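Local coordinates for bilirubin-inducible fluorescent protein UnaG (Anguilla japonica, PDB 4I3B), which binds unconjugated bilirubin with high affinity inside its beta-barrel and fluoresces green when the bilirubin-bound form is excited, at residues A[40-45]-A[54-59]; A[18-23]-A[128-133]; A[34-39]-A[58-63]. All blocks are in the same frame, centred on the assembly; numbering follows the deposited sequence.

Interaction 1 (A[40-45]-A[54-59]). With BLR (3-[5-[(Z)-(4-ethenyl-3-methyl-5-oxidanylidene-pyrrol-2-ylidene)methyl]-2-[[5-[(Z)-(3-ethenyl-4-methyl-5-oxidanylidene-pyrrol-2-ylidene)methyl]-3-(3-hydroxy-3-oxopropyl)-4-methyl-1H-pyrrol-2-yl]methyl]-4-methyl-1H-pyrrol-3-yl]propanoic acid), chain G.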
loop_
_atom_site.group_PDB
_atom_site.type_symbol
_atom_site.label_atom_id
_atom_site.label_comp_id
_atom_site.label_asym_id
_atom_site.label_seq_id
_atom_site.Cartn_x
_atom_site.Cartn_y
_atom_site.Cartn_z
ATOM N N THR A 40 0.120 -10.255 3.298
ATOM C CA THR A 40 -1.104 -10.754 2.691
ATOM C C THR A 40 -2.109 -9.610 2.776
ATOM O O THR A 40 -2.183 -8.920 3.819
ATOM C CB THR A 40 -1.649 -11.964 3.456
ATOM O OG1 THR A 40 -0.621 -12.950 3.549
ATOM C CG2 THR A 40 -2.833 -12.565 2.744
ATOM N N LEU A 41 -2.881 -9.414 1.711
ATOM C CA LEU A 41 -3.937 -8.408 1.657
ATOM C C LEU A 41 -5.276 -9.072 1.458
ATOM O O LEU A 41 -5.381 -10.037 0.691
ATOM C CB LEU A 41 -3.730 -7.489 0.467
ATOM C CG LEU A 41 -2.334 -6.964 0.198
ATOM C CD1 LEU A 41 -2.294 -6.185 -1.093
ATOM C CD2 LEU A 41 -1.804 -6.146 1.343
ATOM N N TYR A 42 -6.311 -8.502 2.078
ATOM C CA TYR A 42 -7.691 -8.934 1.882
ATOM C C TYR A 42 -8.438 -7.678 1.525
ATOM O O TYR A 42 -8.634 -6.801 2.379
ATOM C CB TYR A 42 -8.273 -9.545 3.159
ATOM C CG TYR A 42 -7.432 -10.649 3.739
ATOM C CD1 TYR A 42 -7.657 -11.972 3.383
ATOM C CD2 TYR A 42 -6.391 -10.372 4.622
ATOM C CE1 TYR A 42 -6.895 -13.008 3.914
ATOM C CE2 TYR A 42 -5.600 -11.388 5.130
ATOM C CZ TYR A 42 -5.852 -12.704 4.784
ATOM O OH TYR A 42 -5.057 -13.694 5.311
ATOM N N ILE A 43 -8.827 -7.591 0.262
ATOM C CA ILE A 43 -9.457 -6.401 -0.270
ATOM C C ILE A 43 -10.944 -6.630 -0.476
ATOM O O ILE A 43 -11.351 -7.623 -1.063
ATOM C CB ILE A 43 -8.787 -6.034 -1.591
ATOM C CG1 ILE A 43 -7.309 -5.809 -1.331
ATOM C CG2 ILE A 43 -9.429 -4.783 -2.205
ATOM C CD1 ILE A 43 -6.517 -5.268 -2.526
ATOM N N SER A 44 -11.772 -5.713 -0.006
ATOM C CA SER A 44 -13.201 -5.832 -0.221
ATOM C C SER A 44 -13.719 -4.456 -0.678
ATOM O O SER A 44 -13.026 -3.443 -0.550
ATOM C CB SER A 44 -13.883 -6.355 1.060
ATOM O OG SER A 44 -13.599 -5.494 2.153
ATOM N N GLN A 45 -14.874 -4.439 -1.318
ATOM C CA GLN A 45 -15.393 -3.179 -1.839
ATOM C C GLN A 45 -16.888 -3.125 -1.729
ATOM O O GLN A 45 -17.567 -4.152 -1.573
ATOM C CB GLN A 45 -14.965 -2.971 -3.301
ATOM C CG GLN A 45 -15.739 -3.790 -4.329
ATOM C CD GLN A 45 -16.961 -3.059 -4.864
ATOM O OE1 GLN A 45 -17.011 -1.826 -4.869
ATOM N NE2 GLN A 45 -17.954 -3.816 -5.316
ATOM N N LYS A 54 -7.548 -5.106 4.487
ATOM C CA LYS A 54 -6.964 -5.641 5.699
ATOM C C LYS A 54 -5.595 -6.219 5.331
ATOM O O LYS A 54 -5.470 -6.926 4.331
ATOM C CB LYS A 54 -7.828 -6.742 6.284
ATOM C CG LYS A 54 -7.240 -7.342 7.546
ATOM C CD LYS A 54 -8.092 -8.466 8.147
ATOM C CE LYS A 54 -7.278 -9.328 9.122
ATOM N NZ LYS A 54 -8.138 -10.442 9.685
ATOM N N ILE A 55 -4.584 -5.912 6.131
ATOM C CA ILE A 55 -3.213 -6.290 5.821
ATOM C C ILE A 55 -2.619 -7.059 6.990
ATOM O O ILE A 55 -2.651 -6.595 8.126
ATOM C CB ILE A 55 -2.346 -5.030 5.539
ATOM C CG1 ILE A 55 -2.965 -4.170 4.426
ATOM C CG2 ILE A 55 -0.902 -5.427 5.175
ATOM C CD1 ILE A 55 -3.827 -3.034 4.891
ATOM N N GLU A 56 -2.042 -8.219 6.703
ATOM C CA GLU A 56 -1.192 -8.889 7.665
ATOM C C GLU A 56 0.220 -8.719 7.120
ATOM O O GLU A 56 0.615 -9.409 6.166
ATOM C CB GLU A 56 -1.575 -10.361 7.769
ATOM C CG GLU A 56 -2.991 -10.558 8.295
ATOM C CD GLU A 56 -3.519 -11.979 8.108
ATOM O OE1 GLU A 56 -3.071 -12.685 7.181
ATOM O OE2 GLU A 56 -4.422 -12.348 8.867
ATOM N N ASN A 57 0.993 -7.780 7.676
ATOM C CA ASN A 57 2.344 -7.558 7.132
ATOM C C ASN A 57 3.229 -8.776 7.328
ATOM O O ASN A 57 4.099 -9.034 6.511
ATOM C CB ASN A 57 2.981 -6.317 7.744
ATOM C CG ASN A 57 2.428 -5.012 7.149
ATOM O OD1 ASN A 57 2.669 -4.708 5.980
ATOM N ND2 ASN A 57 1.744 -4.227 7.969
ATOM N N GLY A 58 2.999 -9.513 8.413
ATOM C CA GLY A 58 3.736 -10.749 8.666
ATOM C C GLY A 58 5.090 -10.538 9.321
ATOM O O GLY A 58 5.458 -9.412 9.659
ATOM N N PRO A 59 5.835 -11.629 9.547
ATOM C CA PRO A 59 7.194 -11.491 10.091
ATOM C C PRO A 59 8.064 -10.657 9.158
ATOM O O PRO A 59 7.869 -10.693 7.944
ATOM C CB PRO A 59 7.710 -12.938 10.166
ATOM C CG PRO A 59 6.872 -13.691 9.201
ATOM C CD PRO A 59 5.517 -13.024 9.221
HETATM C CHA BLR G . 1.205 -3.032 2.794
HETATM N NA BLR G . -0.862 -2.060 1.710
HETATM C C1A BLR G . -0.096 -2.250 2.816
HETATM C C2A BLR G . -0.634 -1.528 3.869
HETATM C C3A BLR G . -1.756 -0.871 3.362
HETATM C C4A BLR G . -1.879 -1.222 2.024
HETATM C CMA BLR G . -2.681 0.032 4.121
HETATM C CAA BLR G . -0.111 -1.488 5.271
HETATM C CBA BLR G . 0.636 -0.250 5.574
HETATM C CGA BLR G . 1.129 -0.183 6.975
HETATM O O1A BLR G . 1.349 -1.233 7.644
HETATM O O2A BLR G . 1.279 0.993 7.469
HETATM C CHB BLR G . -2.955 -0.748 1.138
HETATM N NB BLR G . -2.770 -2.364 -0.703
HETATM C C1B BLR G . -3.370 -1.254 -0.068
HETATM C C2B BLR G . -4.404 -0.775 -0.894
HETATM C C3B BLR G . -4.522 -1.487 -1.956
HETATM C C4B BLR G . -3.484 -2.596 -2.022
HETATM C CMB BLR G . -5.257 0.422 -0.518
HETATM O OB BLR G . -3.228 -3.455 -2.792
HETATM C CAB BLR G . -5.503 -1.320 -3.057
HETATM C CBB BLR G . -5.559 -2.115 -4.168
HETATM N NC BLR G . 4.919 -2.786 6.540
HETATM C C1C BLR G . 5.558 -3.234 7.865
HETATM C C2C BLR G . 6.242 -1.977 8.280
HETATM C C3C BLR G . 6.050 -1.021 7.438
HETATM C C4C BLR G . 5.262 -1.398 6.365
HETATM C CMC BLR G . 6.989 -1.938 9.570
HETATM O OC BLR G . 5.503 -4.333 8.342
HETATM C CAC BLR G . 6.539 0.364 7.561
HETATM C CBC BLR G . 7.757 0.674 8.068
HETATM C CHD BLR G . 4.853 -0.661 5.303
HETATM N ND BLR G . 3.069 -2.132 4.205
HETATM C C1D BLR G . 3.866 -1.050 4.283
HETATM C C2D BLR G . 3.573 -0.219 3.098
HETATM C C3D BLR G . 2.612 -0.852 2.353
HETATM C C4D BLR G . 2.226 -2.093 3.047
HETATM C CMD BLR G . 4.278 1.068 2.820
HETATM C CAD BLR G . 2.013 -0.321 1.079
HETATM C CBD BLR G . 2.644 -0.993 -0.125
HETATM C CGD BLR G . 1.998 -2.302 -0.403
HETATM O O1D BLR G . 2.696 -3.332 -0.401
HETATM O O2D BLR G . 0.779 -2.385 -0.678
HETATM O O HOH W 1 1.155 -12.182 5.833
#
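Leu41 and Ile55 are matched across the antiparallel hairpin of strands 40-46 and 50-56 as a non-hydrogen-bonded pair, part of the lipocalin-like beta-barrel of the fatty-acid binding protein family. Their side chains run side by side into the barrel, CD2 of Leu41 lying 3.8 Å from CG1 of Ile55. This inner face is the tight one, packed against bilirubin. CD1 of Ile55 meets the pyrrole carbon C3A and the methyl CMA of the pigment, while CD1 of Leu41 comes to 3.3 Å from the lactam oxygen OB. Ile43 CD1 adds a contact with the vinyl carbon CBB.

The pairs Thr40-Glu56 and Tyr42-Lys54 lie on the other face, each tied by two backbone hydrogen bonds, and their side chains are at least partly exposed. Here the Tyr42 hydroxyl donates to Glu56 OE1 over 2.9 Å. The carboxylate oxygen sits at the edge of the ring and in its plane, yet the two planes stand 85° apart, and the hydroxyl reaches OE1 from above the carboxylate plane. Lys54 runs out fully extended; its NZ is 5.8 Å from the Tyr42 ring centroid, at most a weak cation-pi attraction. One water accepts from Thr40 OG1 and donates to Glu56 O.

Just past the strand, Asn57 turns back to the pigment with CG anti to its carbonyl carbon (chi1 -77°). Its OD1 accepts from bilirubin ND and, more weakly, from NC, and its ND2 donates to the propionate oxygen O1A at 3.0 Å.

Interaction 2 (A[18-23]-A[128-133]). With BLR (3-[5-[(Z)-(4-ethenyl-3-methyl-5-oxidanylidene-pyrrol-2-ylidene)methyl]-2-[[5-[(Z)-(3-ethenyl-4-methyl-5-oxidanylidene-pyrrol-2-ylidene)methyl]-3-(3-hydroxy-3-oxopropyl)-4-methyl-1H-pyrrol-2-yl]methyl]-4-methyl-1H-pyrrol-3-yl]propanoic acid), chain G.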
loop_
_atom_site.group_PDB
_atom_site.type_symbol
_atom_site.label_atom_id
_atom_site.label_comp_id
_atom_site.label_asym_id
_atom_site.label_seq_id
_atom_site.Cartn_x
_atom_site.Cartn_y
_atom_site.Cartn_z
ATOM N N GLY A 18 12.849 -1.258 1.467
ATOM C CA GLY A 18 13.439 -0.665 2.646
ATOM C C GLY A 18 13.940 0.735 2.417
ATOM O O GLY A 18 13.827 1.583 3.300
ATOM N N GLU A 19 14.521 0.969 1.244
ATOM C CA GLU A 19 15.012 2.310 0.893
ATOM C C GLU A 19 13.850 3.311 0.799
ATOM O O GLU A 19 13.942 4.447 1.285
ATOM C CB GLU A 19 15.788 2.241 -0.425
ATOM C CG GLU A 19 17.103 1.477 -0.306
ATOM C CD GLU A 19 17.034 -0.067 -0.449
ATOM O OE1 GLU A 19 15.955 -0.700 -0.455
ATOM O OE2 GLU A 19 18.124 -0.673 -0.592
ATOM N N TYR A 20 12.715 2.874 0.244
ATOM C CA TYR A 20 11.507 3.693 0.213
ATOM C C TYR A 20 11.049 3.991 1.636
ATOM O O TYR A 20 10.713 5.137 1.974
ATOM C CB TYR A 20 10.402 2.987 -0.590
ATOM C CG TYR A 20 9.086 3.689 -0.419
ATOM C CD1 TYR A 20 8.772 4.798 -1.180
ATOM C CD2 TYR A 20 8.165 3.279 0.551
ATOM C CE1 TYR A 20 7.578 5.461 -0.989
ATOM C CE2 TYR A 20 6.976 3.945 0.745
ATOM C CZ TYR A 20 6.679 5.020 -0.015
ATOM O OH TYR A 20 5.483 5.672 0.207
ATOM N N LEU A 21 11.042 2.977 2.505
ATOM C CA LEU A 21 10.587 3.187 3.871
ATOM C C LEU A 21 11.490 4.179 4.622
ATOM O O LEU A 21 11.010 5.026 5.370
ATOM C CB LEU A 21 10.459 1.846 4.609
ATOM C CG LEU A 21 9.375 0.897 4.065
ATOM C CD1 LEU A 21 9.438 -0.401 4.842
ATOM C CD2 LEU A 21 8.000 1.511 4.220
ATOM N N LYS A 22 12.799 4.088 4.386
ATOM C CA LYS A 22 13.734 5.072 4.950
ATOM C C LYS A 22 13.444 6.488 4.431
ATOM O O LYS A 22 13.539 7.468 5.179
ATOM C CB LYS A 22 15.195 4.698 4.646
ATOM C CG LYS A 22 16.198 5.798 4.981
ATOM C CD LYS A 22 17.647 5.293 4.938
ATOM C CE LYS A 22 18.642 6.427 5.192
ATOM N NZ LYS A 22 19.838 5.960 5.940
ATOM N N ALA A 23 13.097 6.604 3.151
ATOM C CA ALA A 23 12.832 7.890 2.537
ATOM C C ALA A 23 11.575 8.558 3.107
ATOM O O ALA A 23 11.533 9.785 3.193
ATOM C CB ALA A 23 12.728 7.748 1.042
ATOM N N VAL A 128 13.150 8.480 -4.790
ATOM C CA VAL A 128 13.269 7.097 -4.389
ATOM C C VAL A 128 12.025 6.356 -4.818
ATOM O O VAL A 128 10.905 6.720 -4.450
ATOM C CB VAL A 128 13.401 6.996 -2.863
ATOM C CG1 VAL A 128 13.521 5.538 -2.424
ATOM C CG2 VAL A 128 14.605 7.795 -2.398
ATOM N N VAL A 129 12.218 5.323 -5.609
ATOM C CA VAL A 129 11.131 4.508 -6.135
ATOM C C VAL A 129 11.306 3.050 -5.741
ATOM O O VAL A 129 12.436 2.525 -5.776
ATOM C CB VAL A 129 11.056 4.634 -7.673
ATOM C CG1 VAL A 129 9.763 4.015 -8.205
ATOM C CG2 VAL A 129 11.172 6.101 -8.115
ATOM N N ALA A 130 10.202 2.404 -5.370
ATOM C CA ALA A 130 10.205 0.975 -5.043
ATOM C C ALA A 130 9.039 0.312 -5.771
ATOM O O ALA A 130 8.133 1.008 -6.266
ATOM C CB ALA A 130 10.120 0.739 -3.545
ATOM N N VAL A 131 9.067 -1.009 -5.816
ATOM C CA VAL A 131 8.003 -1.762 -6.419
ATOM C C VAL A 131 7.780 -3.043 -5.638
ATOM O O VAL A 131 8.733 -3.675 -5.154
ATOM C CB VAL A 131 8.291 -2.091 -7.893
ATOM C CG1 VAL A 131 8.102 -0.862 -8.750
ATOM C CG2 VAL A 131 9.701 -2.747 -8.062
ATOM N N ARG A 132 6.508 -3.399 -5.489
ATOM C CA ARG A 132 6.138 -4.698 -4.973
ATOM C C ARG A 132 5.079 -5.287 -5.877
ATOM O O ARG A 132 4.321 -4.559 -6.511
ATOM C CB ARG A 132 5.632 -4.611 -3.537
ATOM C CG ARG A 132 6.499 -3.715 -2.654
ATOM C CD ARG A 132 5.891 -3.657 -1.273
ATOM N NE ARG A 132 6.413 -4.698 -0.401
ATOM C CZ ARG A 132 5.932 -4.962 0.828
ATOM N NH1 ARG A 132 4.841 -4.366 1.331
ATOM N NH2 ARG A 132 6.552 -5.854 1.575
ATOM N N SER A 133 5.039 -6.607 -5.951
ATOM C CA SER A 133 4.048 -7.355 -6.734
ATOM C C SER A 133 3.431 -8.420 -5.849
ATOM O O SER A 133 4.152 -9.053 -5.069
ATOM C CB SER A 133 4.687 -8.087 -7.929
ATOM O OG SER A 133 5.396 -7.224 -8.790
HETATM C CHA BLR G . 1.205 -3.032 2.794
HETATM N NA BLR G . -0.862 -2.060 1.710
HETATM C C1A BLR G . -0.096 -2.250 2.816
HETATM C C2A BLR G . -0.634 -1.528 3.869
HETATM C C3A BLR G . -1.756 -0.871 3.362
HETATM C C4A BLR G . -1.879 -1.222 2.024
HETATM C CMA BLR G . -2.681 0.032 4.121
HETATM C CAA BLR G . -0.111 -1.488 5.271
HETATM C CBA BLR G . 0.636 -0.250 5.574
HETATM C CGA BLR G . 1.129 -0.183 6.975
HETATM O O1A BLR G . 1.349 -1.233 7.644
HETATM O O2A BLR G . 1.279 0.993 7.469
HETATM C CHB BLR G . -2.955 -0.748 1.138
HETATM N NB BLR G . -2.770 -2.364 -0.703
HETATM C C1B BLR G . -3.370 -1.254 -0.068
HETATM C C2B BLR G . -4.404 -0.775 -0.894
HETATM C C3B BLR G . -4.522 -1.487 -1.956
HETATM C C4B BLR G . -3.484 -2.596 -2.022
HETATM C CMB BLR G . -5.257 0.422 -0.518
HETATM O OB BLR G . -3.228 -3.455 -2.792
HETATM C CAB BLR G . -5.503 -1.320 -3.057
HETATM C CBB BLR G . -5.559 -2.115 -4.168
HETATM N NC BLR G . 4.919 -2.786 6.540
HETATM C C1C BLR G . 5.558 -3.234 7.865
HETATM C C2C BLR G . 6.242 -1.977 8.280
HETATM C C3C BLR G . 6.050 -1.021 7.438
HETATM C C4C BLR G . 5.262 -1.398 6.365
HETATM C CMC BLR G . 6.989 -1.938 9.570
HETATM O OC BLR G . 5.503 -4.333 8.342
HETATM C CAC BLR G . 6.539 0.364 7.561
HETATM C CBC BLR G . 7.757 0.674 8.068
HETATM C CHD BLR G . 4.853 -0.661 5.303
HETATM N ND BLR G . 3.069 -2.132 4.205
HETATM C C1D BLR G . 3.866 -1.050 4.283
HETATM C C2D BLR G . 3.573 -0.219 3.098
HETATM C C3D BLR G . 2.612 -0.852 2.353
HETATM C C4D BLR G . 2.226 -2.093 3.047
HETATM C CMD BLR G . 4.278 1.068 2.820
HETATM C CAD BLR G . 2.013 -0.321 1.079
HETATM C CBD BLR G . 2.644 -0.993 -0.125
HETATM C CGD BLR G . 1.998 -2.302 -0.403
HETATM O O1D BLR G . 2.696 -3.332 -0.401
HETATM O O2D BLR G . 0.779 -2.385 -0.678
#
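The Tyr20 ring has the carbonyl oxygen of Val128 at its edge, near the ring plane, while the methyl of Ala130 and the bilirubin methyl CMD approach it obliquely. The second flat group, the guanidinium of Arg132, holds the propionate oxygen O1D of bilirubin at its edge, near its plane.

Between helix and strand the contact is apolar. CB of Tyr20 rests on CB of Ala130 at 3.7 Å, while CG stands anti to the backbone N (chi1 170°), leaving CB to meet the alanine methyl. Val128 presses both methyls against the helix: CG1 touches the Tyr20 backbone, 3.8 Å from CA, and CG2 meets Ala23 CB at 3.9 Å. The phenol is buried, but its hydroxyl is satisfied by a hydrogen bond with Thr108 OG1.

Two residues reach the pigment separately. Leu21 sets both its methyls against a vinyl group, CD1 lying 3.8 Å from CBC. The Arg132 chain bends about CG-CD (chi3 91°), and its NH1 donates to O1D over 2.9 Å; NH2 bonds Thr37 OG1, and Phe17 makes a cation-pi contact with the same group. A leucine in place of Arg132 would probably leave O1D without its NH1 donor and Thr37 OG1 without its bond to NH2.

The axes of segments 18-23 and 128-133 approach to 7.5 Å at 134°, the first turns of the family's helical lid lying across the start of the last barrel strand. Strand 118-125 continues this seat, Leu123 and Met125 touching Tyr20, and helix 28-36 follows next in the chain, its Asp35 OD1 taking the Gly18 N-H.

Interaction 3 (A[34-39]-A[58-63]); sequences GDATTP and GPPTFL. With BLR (3-[5-[(Z)-(4-ethenyl-3-methyl-5-oxidanylidene-pyrrol-2-ylidene)methyl]-2-[[5-[(Z)-(3-ethenyl-4-methyl-5-oxidanylidene-pyrrol-2-ylidene)methyl]-3-(3-hydroxy-3-oxopropyl)-4-methyl-1H-pyrrol-2-yl]methyl]-4-methyl-1H-pyrrol-3-yl]propanoic acid), chain G.
Thr37 and Thr61 cross at about a right angle, CG2 of Thr37 lying 3.7 Å from OG1 of Thr61, where the end of helix 28-36 meets the loop between strands 50-56 and 64-70. The van der Waals contacts come from small groups. Ala36 CB packs on the Pro60 ring, 3.8 Å from CD, and Thr37 CG2 touches that same CD from the next residue along. The peptide before Pro60 is cis. Farther in, the Thr61 methyl CG2 lies against the backbone N of Gly34. Within the loop, Pro59 CA sits over the centre of one face of the Phe62 ring.

Backbone polar groups add one CA-H...O contact between the segments: Thr37 CA approaches Pro59 O at 3.4 Å, nearly straight at the hydrogen (167°). Conventional hydrogen bonds act inside each segment instead. Gly34 O is gripped twice by Thr37, through its N and through OG1, the latter at 2.7 Å in the carbonyl plane and on a lone pair. With chi1 at 56°, OG1 sits between its own backbone N and carbonyl carbon, from where it can turn back to the helix end. In the loop, Phe62 N donates to Gly58 O at 2.8 Å.

Bilirubin supplies the last kind of contact. The Thr61 hydroxyl donates to the lactam oxygen OC over 2.6 Å, and Thr37 CG2 lies 3.6 Å from the same oxygen. Helix end and loop thus meet at the lactam oxygen of one terminal ring, an arrangement consistent with the portal region through which ligands are thought to enter the barrel in fatty-acid binding proteins.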
loop_
_atom_site.group_PDB
_atom_site.type_symbol
_atom_site.label_atom_id
_atom_site.label_comp_id
_atom_site.label_asym_id
_atom_site.label_seq_id
_atom_site.Cartn_x
_atom_site.Cartn_y
_atom_site.Cartn_z
ATOM N N GLY A 34 10.425 -3.995 7.498
ATOM C CA GLY A 34 9.459 -3.896 6.410
ATOM C C GLY A 34 9.971 -4.508 5.118
ATOM O O GLY A 34 9.246 -5.202 4.394
ATOM N N ASP A 35 11.238 -4.268 4.810
ATOM C CA ASP A 35 11.806 -4.835 3.599
ATOM C C ASP A 35 11.693 -6.355 3.561
ATOM O O ASP A 35 11.507 -6.911 2.489
ATOM C CB ASP A 35 13.263 -4.432 3.402
ATOM C CG ASP A 35 13.787 -4.769 2.018
ATOM O OD1 ASP A 35 13.435 -4.046 1.065
ATOM O OD2 ASP A 35 14.532 -5.754 1.867
ATOM N N ALA A 36 11.763 -6.999 4.722
ATOM C CA ALA A 36 11.743 -8.455 4.816
ATOM C C ALA A 36 10.352 -9.044 4.894
ATOM O O ALA A 36 10.209 -10.258 4.853
ATOM C CB ALA A 36 12.571 -8.908 6.048
ATOM N N THR A 37 9.315 -8.217 5.024
ATOM C CA THR A 37 7.968 -8.760 5.195
ATOM C C THR A 37 7.441 -9.501 3.969
ATOM O O THR A 37 7.842 -9.236 2.841
ATOM C CB THR A 37 6.938 -7.659 5.569
ATOM O OG1 THR A 37 6.944 -6.603 4.597
ATOM C CG2 THR A 37 7.252 -7.094 6.947
ATOM N N THR A 38 6.511 -10.415 4.222
ATOM C CA THR A 38 5.778 -11.086 3.162
ATOM C C THR A 38 4.283 -10.896 3.440
ATOM O O THR A 38 3.614 -11.776 3.971
ATOM C CB THR A 38 6.164 -12.563 3.079
ATOM O OG1 THR A 38 6.019 -13.143 4.376
ATOM C CG2 THR A 38 7.634 -12.718 2.616
ATOM N N PRO A 39 3.750 -9.716 3.098
ATOM C CA PRO A 39 2.362 -9.380 3.429
ATOM C C PRO A 39 1.292 -10.163 2.667
ATOM O O PRO A 39 1.510 -10.659 1.565
ATOM C CB PRO A 39 2.289 -7.904 3.059
ATOM C CG PRO A 39 3.352 -7.728 1.978
ATOM C CD PRO A 39 4.467 -8.569 2.521
ATOM N N GLY A 58 2.999 -9.513 8.413
ATOM C CA GLY A 58 3.736 -10.749 8.666
ATOM C C GLY A 58 5.090 -10.538 9.321
ATOM O O GLY A 58 5.458 -9.412 9.659
ATOM N N PRO A 59 5.835 -11.629 9.547
ATOM C CA PRO A 59 7.194 -11.491 10.091
ATOM C C PRO A 59 8.064 -10.657 9.158
ATOM O O PRO A 59 7.869 -10.693 7.944
ATOM C CB PRO A 59 7.710 -12.938 10.166
ATOM C CG PRO A 59 6.872 -13.691 9.201
ATOM C CD PRO A 59 5.517 -13.024 9.221
ATOM N N PRO A 60 9.017 -9.910 9.712
ATOM C CA PRO A 60 9.428 -9.899 11.123
ATOM C C PRO A 60 8.803 -8.779 11.959
ATOM O O PRO A 60 9.163 -8.618 13.123
ATOM C CB PRO A 60 10.937 -9.663 11.013
ATOM C CG PRO A 60 11.062 -8.757 9.796
ATOM C CD PRO A 60 10.001 -9.232 8.842
ATOM N N THR A 61 7.892 -8.021 11.375
ATOM C CA THR A 61 7.307 -6.885 12.084
ATOM C C THR A 61 6.028 -7.293 12.815
ATOM O O THR A 61 5.692 -6.724 13.845
ATOM C CB THR A 61 7.027 -5.729 11.126
ATOM O OG1 THR A 61 5.976 -6.098 10.219
ATOM C CG2 THR A 61 8.313 -5.347 10.380
ATOM N N PHE A 62 5.316 -8.273 12.257
ATOM C CA PHE A 62 4.074 -8.786 12.825
ATOM C C PHE A 62 3.051 -7.678 13.108
ATOM O O PHE A 62 2.407 -7.656 14.161
ATOM C CB PHE A 62 4.354 -9.607 14.093
ATOM C CG PHE A 62 5.258 -10.786 13.878
ATOM C CD1 PHE A 62 4.767 -11.982 13.376
ATOM C CD2 PHE A 62 6.602 -10.698 14.202
ATOM C CE1 PHE A 62 5.622 -13.080 13.199
ATOM C CE2 PHE A 62 7.442 -11.783 14.029
ATOM C CZ PHE A 62 6.949 -12.968 13.520
ATOM N N LEU A 63 2.906 -6.758 12.170
ATOM C CA LEU A 63 1.887 -5.729 12.263
ATOM C C LEU A 63 0.705 -6.001 11.326
ATOM O O LEU A 63 0.882 -6.106 10.120
ATOM C CB LEU A 63 2.508 -4.375 11.906
ATOM C CG LEU A 63 3.589 -3.918 12.886
ATOM C CD1 LEU A 63 4.286 -2.654 12.417
ATOM C CD2 LEU A 63 3.030 -3.749 14.286
HETATM C CHA BLR G . 1.205 -3.032 2.794
HETATM N NA BLR G . -0.862 -2.060 1.710
HETATM C C1A BLR G . -0.096 -2.250 2.816
HETATM C C2A BLR G . -0.634 -1.528 3.869
HETATM C C3A BLR G . -1.756 -0.871 3.362
HETATM C C4A BLR G . -1.879 -1.222 2.024
HETATM C CMA BLR G . -2.681 0.032 4.121
HETATM C CAA BLR G . -0.111 -1.488 5.271
HETATM C CBA BLR G . 0.636 -0.250 5.574
HETATM C CGA BLR G . 1.129 -0.183 6.975
HETATM O O1A BLR G . 1.349 -1.233 7.644
HETATM O O2A BLR G . 1.279 0.993 7.469
HETATM C CHB BLR G . -2.955 -0.748 1.138
HETATM N NB BLR G . -2.770 -2.364 -0.703
HETATM C C1B BLR G . -3.370 -1.254 -0.068
HETATM C C2B BLR G . -4.404 -0.775 -0.894
HETATM C C3B BLR G . -4.522 -1.487 -1.956
HETATM C C4B BLR G . -3.484 -2.596 -2.022
HETATM C CMB BLR G . -5.257 0.422 -0.518
HETATM O OB BLR G . -3.228 -3.455 -2.792
HETATM C CAB BLR G . -5.503 -1.320 -3.057
HETATM C CBB BLR G . -5.559 -2.115 -4.168
HETATM N NC BLR G . 4.919 -2.786 6.540
HETATM C C1C BLR G . 5.558 -3.234 7.865
HETATM C C2C BLR G . 6.242 -1.977 8.280
HETATM C C3C BLR G . 6.050 -1.021 7.438
HETATM C C4C BLR G . 5.262 -1.398 6.365
HETATM C CMC BLR G . 6.989 -1.938 9.570
HETATM O OC BLR G . 5.503 -4.333 8.342
HETATM C CAC BLR G . 6.539 0.364 7.561
HETATM C CBC BLR G . 7.757 0.674 8.068
HETATM C CHD BLR G . 4.853 -0.661 5.303
HETATM N ND BLR G . 3.069 -2.132 4.205
HETATM C C1D BLR G . 3.866 -1.050 4.283
HETATM C C2D BLR G . 3.573 -0.219 3.098
HETATM C C3D BLR G . 2.612 -0.852 2.353
HETATM C C4D BLR G . 2.226 -2.093 3.047
HETATM C CMD BLR G . 4.278 1.068 2.820
HETATM C CAD BLR G . 2.013 -0.321 1.079
HETATM C CBD BLR G . 2.644 -0.993 -0.125
HETATM C CGD BLR G . 1.998 -2.302 -0.403
HETATM O O1D BLR G . 2.696 -3.332 -0.401
HETATM O O2D BLR G . 0.779 -2.385 -0.678
#

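Overall arrangement
All three contacts border the same bilirubin molecule. Interactions 1 and 2 lie on opposite sides of the chain's centre, about 19 Å apart between centres, and both reach the one antiparallel sheet. Interaction 3 is about 12 Å from interaction 1 and 14 Å from interaction 2. It shares Gly58 and Pro59 with interaction 1 and also meets it at Asn57 N and Leu63 O; Leu21 CD1, packed on Gly34 CA, joins it to interaction 2. Along the chain, interaction 2 closes a long loop, bringing helix 17-23 to the last strand, and the other two are nested within it. Hairpin, helical lid and closing strand each contribute part of the wall around one pigment.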